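Local coordinates for protein LP04448p (Drosophila melanogaster, PDB 4QMH) that probably binds tubulin through this fourth TOG domain of Mini spindles, an XMAP215-family protein that drives microtubule polymerization, at residues A[157-160]-A[161-165]; A[203-206]-A[207-211]; A[16-20]-A[21-25]. One frame throughout, in Å; residues are numbered along the deposited sequence.

Contact 1 of 3, residues A[157-160]-A[161-165]; sequences AWLA and DKLPG
Trp158 O is gripped by the amide N of Lys162 at 2.9 Å and, weakly, by that of Asp161, while Lys162 CG presses close to the same oxygen. This lies near the C-terminal end of helix 149-162, before the chain tightens into a 3-10 segment. The side chains of Trp158 and Lys162 are roughly perpendicular. With CG anti to the Trp158 backbone N (chi1 -179°), the indole is placed where Lys162 CG lies over one face, 3.6 Å above the plane and offset toward the rim, 3.8 Å from the centroid of the five-membered ring: a CH-pi contact. Indole NE1 is hydrogen-bonded to Asn123 OD1 on helix 112-129, which is likely to limit the turning of the ring. Leu159 and Leu163 run alongside each other in the same direction, with Leu159 CB 4.2 Å from Leu163 CD1; Leu163 N closes the turn onto Leu159 O at 3.0 Å. One residue on, the CD of Pro164 lies 3.1 Å from Ala160 O. Proline has no N-H to give that oxygen, so the i to i+4 series cannot continue there, while the indole is held at its N-H edge by Asn123 and roofed on one face by the aliphatic lysine stem.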
loop_
_atom_site.group_PDB
_atom_site.type_symbol
_atom_site.label_atom_id
_atom_site.label_comp_id
_atom_site.label_asym_id
_atom_site.label_seq_id
_atom_site.Cartn_x
_atom_site.Cartn_y
_atom_site.Cartn_z
ATOM N N ALA A 157 -4.069 -11.091 0.597
ATOM C CA ALA A 157 -4.710 -11.372 -0.687
ATOM C C ALA A 157 -3.991 -10.598 -1.775
ATOM O O ALA A 157 -3.763 -11.104 -2.869
ATOM C CB ALA A 157 -6.173 -10.970 -0.654
ATOM N N TRP A 158 -3.647 -9.352 -1.464
ATOM C CA TRP A 158 -2.999 -8.487 -2.438
ATOM C C TRP A 158 -1.609 -9.005 -2.756
ATOM O O TRP A 158 -1.220 -9.069 -3.916
ATOM C CB TRP A 158 -2.948 -7.052 -1.918
ATOM C CG TRP A 158 -2.304 -6.062 -2.860
ATOM C CD1 TRP A 158 -2.889 -5.439 -3.922
ATOM C CD2 TRP A 158 -0.968 -5.555 -2.778
ATOM N NE1 TRP A 158 -1.987 -4.575 -4.527
ATOM C CE2 TRP A 158 -0.799 -4.637 -3.845
ATOM C CE3 TRP A 158 0.109 -5.798 -1.916
ATOM C CZ2 TRP A 158 0.399 -3.961 -4.063
ATOM C CZ3 TRP A 158 1.302 -5.129 -2.140
ATOM C CH2 TRP A 158 1.435 -4.220 -3.206
ATOM N N LEU A 159 -0.860 -9.396 -1.733
ATOM C CA LEU A 159 0.465 -9.953 -1.971
ATOM C C LEU A 159 0.374 -11.243 -2.777
ATOM O O LEU A 159 1.176 -11.471 -3.677
ATOM C CB LEU A 159 1.205 -10.200 -0.651
ATOM C CG LEU A 159 1.615 -8.937 0.121
ATOM C CD1 LEU A 159 1.997 -9.276 1.564
ATOM C CD2 LEU A 159 2.762 -8.230 -0.580
ATOM N N ALA A 160 -0.611 -12.083 -2.459
ATOM C CA ALA A 160 -0.761 -13.361 -3.153
ATOM C C ALA A 160 -1.095 -13.132 -4.618
ATOM O O ALA A 160 -0.663 -13.877 -5.500
ATOM C CB ALA A 160 -1.853 -14.217 -2.481
ATOM N N ASP A 161 -1.849 -12.071 -4.871
ATOM C CA ASP A 161 -2.297 -11.717 -6.207
ATOM C C ASP A 161 -1.168 -11.090 -7.027
ATOM O O ASP A 161 -1.013 -11.401 -8.202
ATOM C CB ASP A 161 -3.494 -10.763 -6.111
ATOM C CG ASP A 161 -4.059 -10.387 -7.469
ATOM O OD1 ASP A 161 -4.207 -11.284 -8.324
ATOM O OD2 ASP A 161 -4.357 -9.189 -7.680
ATOM N N LYS A 162 -0.371 -10.226 -6.402
ATOM C CA LYS A 162 0.572 -9.395 -7.148
ATOM C C LYS A 162 1.991 -9.955 -7.249
ATOM O O LYS A 162 2.627 -9.841 -8.306
ATOM C CB LYS A 162 0.622 -7.980 -6.553
ATOM C CG LYS A 162 -0.690 -7.220 -6.637
ATOM C CD LYS A 162 -1.074 -6.916 -8.075
ATOM C CE LYS A 162 -2.375 -6.131 -8.141
ATOM N NZ LYS A 162 -2.799 -5.889 -9.551
ATOM N N LEU A 163 2.501 -10.552 -6.173
ATOM C CA LEU A 163 3.895 -11.021 -6.190
ATOM C C LEU A 163 4.227 -12.002 -7.324
ATOM O O LEU A 163 5.301 -11.913 -7.913
ATOM C CB LEU A 163 4.299 -11.635 -4.849
ATOM C CG LEU A 163 4.546 -10.650 -3.712
ATOM C CD1 LEU A 163 4.779 -11.417 -2.410
ATOM C CD2 LEU A 163 5.734 -9.758 -4.040
ATOM N N PRO A 164 3.328 -12.951 -7.619
ATOM C CA PRO A 164 3.728 -13.897 -8.671
ATOM C C PRO A 164 3.921 -13.240 -10.048
ATOM O O PRO A 164 4.643 -13.788 -10.887
ATOM C CB PRO A 164 2.568 -14.905 -8.695
ATOM C CG PRO A 164 1.995 -14.846 -7.305
ATOM C CD PRO A 164 2.101 -13.381 -6.924
ATOM N N GLY A 165 3.312 -12.076 -10.271
ATOM C CA GLY A 165 3.390 -11.426 -11.569
ATOM C C GLY A 165 4.404 -10.302 -11.668
ATOM O O GLY A 165 4.524 -9.648 -12.707
#

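Contact 2 of 3, residues A[203-206]-A[207-211]; sequences LGIM and IHLGF
The backbone runs as the final turns of helix 192-209, in a helical-repeat TOG domain, and leaves it at Gly210, whose positive phi of 84° comes after its N has bonded Met206 O at 2.7 Å. A CB on this residue would jam against the preceding carbonyl, so the glycine suits the break between helices 192-209 and 211-221, and it is also the N-cap of the second. Ile205 O accepts two amides, Leu209 N in the carbonyl plane and His208 N from above it. Along one side of the helix Ile205 and Leu209 run in parallel, CG2 of the isoleucine 4.0 Å from CD1 of the leucine, and both pack on Ile176 of helix 173-186. Leu203 CG meets Ile207 CD1 at 4.2 Å, the two chains crossing at a slant. Met206 reaches past the glycine: CG anti to its N (chi1 -165°) carries the thioether alongside Phe211, whose ring also takes a cation-pi contact from Arg237. His208 turns its ring edge to the backbone, CD2 lying 3.3 Å from Gly204 O, while NE2 is hydrogen-bonded to Leu163 O. At the far end of the methionine, CE lies near the phenyl plane, 4.0 Å from Phe211 CD1.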
loop_
_atom_site.group_PDB
_atom_site.type_symbol
_atom_site.label_atom_id
_atom_site.label_comp_id
_atom_site.label_asym_id
_atom_site.label_seq_id
_atom_site.Cartn_x
_atom_site.Cartn_y
_atom_site.Cartn_z
ATOM N N LEU A 203 3.311 -19.081 -2.111
ATOM C CA LEU A 203 3.937 -19.264 -3.418
ATOM C C LEU A 203 4.533 -17.961 -3.933
ATOM O O LEU A 203 5.667 -17.932 -4.417
ATOM C CB LEU A 203 2.942 -19.836 -4.434
ATOM C CG LEU A 203 3.501 -20.003 -5.848
ATOM C CD1 LEU A 203 4.676 -20.978 -5.845
ATOM C CD2 LEU A 203 2.399 -20.472 -6.798
ATOM N N GLY A 204 3.769 -16.881 -3.835
ATOM C CA GLY A 204 4.257 -15.579 -4.250
ATOM C C GLY A 204 5.539 -15.156 -3.557
ATOM O O GLY A 204 6.445 -14.644 -4.199
ATOM N N ILE A 205 5.600 -15.321 -2.235
ATOM C CA ILE A 205 6.816 -15.033 -1.479
ATOM C C ILE A 205 7.961 -15.910 -1.970
ATOM O O ILE A 205 9.069 -15.432 -2.219
ATOM C CB ILE A 205 6.606 -15.270 0.043
ATOM C CG1 ILE A 205 5.472 -14.377 0.580
ATOM C CG2 ILE A 205 7.913 -15.075 0.816
ATOM C CD1 ILE A 205 5.860 -12.939 0.808
ATOM N N MET A 206 7.695 -17.201 -2.131
ATOM C CA MET A 206 8.748 -18.122 -2.556
ATOM C C MET A 206 9.268 -17.841 -3.963
ATOM O O MET A 206 10.428 -18.112 -4.255
ATOM C CB MET A 206 8.255 -19.561 -2.469
ATOM C CG MET A 206 9.381 -20.582 -2.540
ATOM S SD MET A 206 8.770 -22.257 -2.382
ATOM C CE MET A 206 8.367 -22.285 -0.638
ATOM N N ILE A 207 8.412 -17.322 -4.838
ATOM C CA ILE A 207 8.849 -16.975 -6.188
ATOM C C ILE A 207 10.000 -15.968 -6.129
ATOM O O ILE A 207 10.903 -15.992 -6.972
ATOM C CB ILE A 207 7.680 -16.437 -7.038
ATOM C CG1 ILE A 207 6.832 -17.602 -7.540
ATOM C CG2 ILE A 207 8.187 -15.574 -8.195
ATOM C CD1 ILE A 207 5.511 -17.176 -8.141
ATOM N N HIS A 208 9.991 -15.117 -5.109
ATOM C CA HIS A 208 11.040 -14.112 -4.946
ATOM C C HIS A 208 12.207 -14.524 -4.048
ATOM O O HIS A 208 13.338 -14.105 -4.277
ATOM C CB HIS A 208 10.427 -12.784 -4.480
ATOM C CG HIS A 208 9.538 -12.164 -5.507
ATOM N ND1 HIS A 208 10.004 -11.272 -6.448
ATOM C CD2 HIS A 208 8.226 -12.353 -5.784
ATOM C CE1 HIS A 208 9.013 -10.922 -7.248
ATOM N NE2 HIS A 208 7.920 -11.557 -6.860
ATOM N N LEU A 209 11.947 -15.343 -3.034
ATOM C CA LEU A 209 13.010 -15.733 -2.109
ATOM C C LEU A 209 13.585 -17.111 -2.403
ATOM O O LEU A 209 14.762 -17.371 -2.128
ATOM C CB LEU A 209 12.515 -15.696 -0.664
ATOM C CG LEU A 209 12.130 -14.314 -0.147
ATOM C CD1 LEU A 209 11.851 -14.374 1.368
ATOM C CD2 LEU A 209 13.216 -13.292 -0.472
ATOM N N GLY A 210 12.757 -17.999 -2.945
ATOM C CA GLY A 210 13.150 -19.388 -3.134
ATOM C C GLY A 210 12.970 -20.265 -1.901
ATOM O O GLY A 210 12.949 -19.775 -0.771
ATOM N N PHE A 211 12.848 -21.573 -2.119
ATOM C CA PHE A 211 12.630 -22.527 -1.035
ATOM C C PHE A 211 13.737 -22.528 0.020
ATOM O O PHE A 211 13.459 -22.474 1.217
ATOM C CB PHE A 211 12.469 -23.943 -1.594
ATOM C CG PHE A 211 12.265 -24.987 -0.535
ATOM C CD1 PHE A 211 10.994 -25.255 -0.046
ATOM C CD2 PHE A 211 13.337 -25.694 -0.019
ATOM C CE1 PHE A 211 10.795 -26.208 0.934
ATOM C CE2 PHE A 211 13.147 -26.654 0.968
ATOM C CZ PHE A 211 11.873 -26.910 1.445
#

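Contact 3 of 3, residues A[16-20]-A[21-25]; sequences PQITE and ALLKE
Ile18 and Leu23 cross at a slant just ahead of helix 20-26, the isoleucine CG2 resting 3.7 Å from Leu23 CD2, in an N-terminal cap where Thr19 is the N-cap residue. Ile18 is the centre of an inverse gamma turn, and its two branches part company over the first helical turn. CG2, anti to the backbone N, goes to Leu23; the CG1 arm carries CD1 to within 4.2 Å of Leu22 CD2, again slantwise. The two leucines therefore receive different branches of one side chain, a small apolar bridge from the incoming loop to the helix. Beyond it, Ile18 also touches Leu58 and Leu23 touches Ala61, both on helix 58-66, whereas Leu22 leans on Lys40 of helix 31-48.

The polar half of the cap belongs to Thr19. Its OG1 sits between the backbone N and the carbonyl carbon (chi1 62°), which brings the oxygen over the start of the helix, where it accepts Leu22 N at 3.0 Å in a fairly straight bond of 160°. The same residue's carbonyl oxygen takes Leu23 N at 3.1 Å, nearly straight at 171°, so side chain and backbone of Thr19 serve two successive amides. A valine here would probably leave Leu22 N without its side-chain acceptor, the hydroxyl, and weaken the helix start. Glu20 O continues the ladder by accepting Lys24 N at 2.8 Å. The threonine hydroxyl also meets an apolar neighbour, OG1 lying 3.8 Å from Ala21 CB.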
loop_
_atom_site.group_PDB
_atom_site.type_symbol
_atom_site.label_atom_id
_atom_site.label_comp_id
_atom_site.label_asym_id
_atom_site.label_seq_id
_atom_site.Cartn_x
_atom_site.Cartn_y
_atom_site.Cartn_z
ATOM N N PRO A 16 2.905 25.769 -7.118
ATOM C CA PRO A 16 2.597 27.137 -6.684
ATOM C C PRO A 16 1.184 27.300 -6.114
ATOM O O PRO A 16 0.946 28.242 -5.357
ATOM C CB PRO A 16 2.738 27.948 -7.974
ATOM C CG PRO A 16 3.753 27.198 -8.761
ATOM C CD PRO A 16 3.441 25.746 -8.492
ATOM N N GLN A 17 0.270 26.398 -6.467
ATOM C CA GLN A 17 -1.113 26.479 -5.987
ATOM C C GLN A 17 -1.298 25.795 -4.636
ATOM O O GLN A 17 -2.337 25.957 -3.987
ATOM C CB GLN A 17 -2.077 25.858 -7.006
ATOM C CG GLN A 17 -2.162 26.610 -8.327
ATOM C CD GLN A 17 -3.296 26.108 -9.210
ATOM O OE1 GLN A 17 -4.475 26.330 -8.922
ATOM N NE2 GLN A 17 -2.942 25.440 -10.293
ATOM N N ILE A 18 -0.297 25.027 -4.215
ATOM C CA ILE A 18 -0.344 24.398 -2.899
ATOM C C ILE A 18 0.194 25.388 -1.868
ATOM O O ILE A 18 1.322 25.274 -1.389
ATOM C CB ILE A 18 0.441 23.079 -2.847
ATOM C CG1 ILE A 18 0.078 22.190 -4.041
ATOM C CG2 ILE A 18 0.170 22.353 -1.537
ATOM C CD1 ILE A 18 -1.399 21.899 -4.158
ATOM N N THR A 19 -0.642 26.357 -1.524
ATOM C CA THR A 19 -0.228 27.465 -0.676
ATOM C C THR A 19 -0.270 27.100 0.804
ATOM O O THR A 19 -0.888 26.114 1.201
ATOM C CB THR A 19 -1.153 28.655 -0.882
ATOM O OG1 THR A 19 -2.483 28.278 -0.501
ATOM C CG2 THR A 19 -1.141 29.104 -2.347
ATOM N N GLU A 20 0.388 27.904 1.632
ATOM C CA GLU A 20 0.307 27.693 3.067
ATOM C C GLU A 20 -1.145 27.769 3.529
ATOM O O GLU A 20 -1.560 27.032 4.435
ATOM C CB GLU A 20 1.134 28.742 3.809
ATOM C CG GLU A 20 2.632 28.613 3.598
ATOM C CD GLU A 20 3.226 27.431 4.333
ATOM O OE1 GLU A 20 2.560 26.906 5.248
ATOM O OE2 GLU A 20 4.358 27.026 3.994
ATOM N N ALA A 21 -1.911 28.664 2.910
ATOM C CA ALA A 21 -3.311 28.848 3.293
ATOM C C ALA A 21 -4.131 27.596 3.001
ATOM O O ALA A 21 -4.962 27.188 3.817
ATOM C CB ALA A 21 -3.917 30.057 2.588
ATOM N N LEU A 22 -3.911 27.004 1.831
ATOM C CA LEU A 22 -4.620 25.780 1.471
ATOM C C LEU A 22 -4.267 24.667 2.454
ATOM O O LEU A 22 -5.146 23.978 2.953
ATOM C CB LEU A 22 -4.295 25.353 0.040
ATOM C CG LEU A 22 -4.868 23.994 -0.363
ATOM C CD1 LEU A 22 -6.400 24.028 -0.364
ATOM C CD2 LEU A 22 -4.334 23.596 -1.724
ATOM N N LEU A 23 -2.979 24.499 2.751
ATOM C CA LEU A 23 -2.572 23.462 3.691
ATOM C C LEU A 23 -3.137 23.698 5.088
ATOM O O LEU A 23 -3.528 22.764 5.781
ATOM C CB LEU A 23 -1.051 23.340 3.741
ATOM C CG LEU A 23 -0.422 22.930 2.411
ATOM C CD1 LEU A 23 1.103 22.872 2.545
ATOM C CD2 LEU A 23 -0.977 21.587 1.934
ATOM N N LYS A 24 -3.186 24.958 5.497
ATOM C CA LYS A 24 -3.763 25.293 6.787
ATOM C C LYS A 24 -5.255 24.966 6.838
ATOM O O LYS A 24 -5.743 24.434 7.839
ATOM C CB LYS A 24 -3.534 26.771 7.093
ATOM C CG LYS A 24 -4.075 27.203 8.451
ATOM C CD LYS A 24 -3.704 28.649 8.738
ATOM C CE LYS A 24 -4.608 29.249 9.811
ATOM N NZ LYS A 24 -4.337 30.709 10.000
ATOM N N GLU A 25 -5.974 25.273 5.760
ATOM C CA GLU A 25 -7.401 24.938 5.697
ATOM C C GLU A 25 -7.599 23.425 5.757
ATOM O O GLU A 25 -8.465 22.927 6.478
ATOM C CB GLU A 25 -8.056 25.496 4.433
ATOM C CG GLU A 25 -9.570 25.351 4.465
ATOM C CD GLU A 25 -10.260 26.108 3.352
ATOM O OE1 GLU A 25 -9.743 26.105 2.220
ATOM O OE2 GLU A 25 -11.324 26.704 3.618
#

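How the contacts relate
Contacts 1 and 2 are neighbours, their centres 11 Å apart, and join the C-terminal parts of helices 149-162 and 192-209. A probable hydrogen bond links them, Leu163 O to His208 NE2 at 2.8 Å, accompanied by two apolar touches: Leu163 CD1 lies 3.7 Å from Ile205 CD1, and Pro164 CB lies 3.8 Å from Ile207 CD1. Contact 3 belongs to the other end of the elongated helical array, on the opposite side of the chain's centre; its own centre is about 38 Å from that of contact 1 and about 45 Å from that of contact 2, with no touch. The three thus sample a helix start near the N-terminus and two C-terminal helix regions farther along the chain.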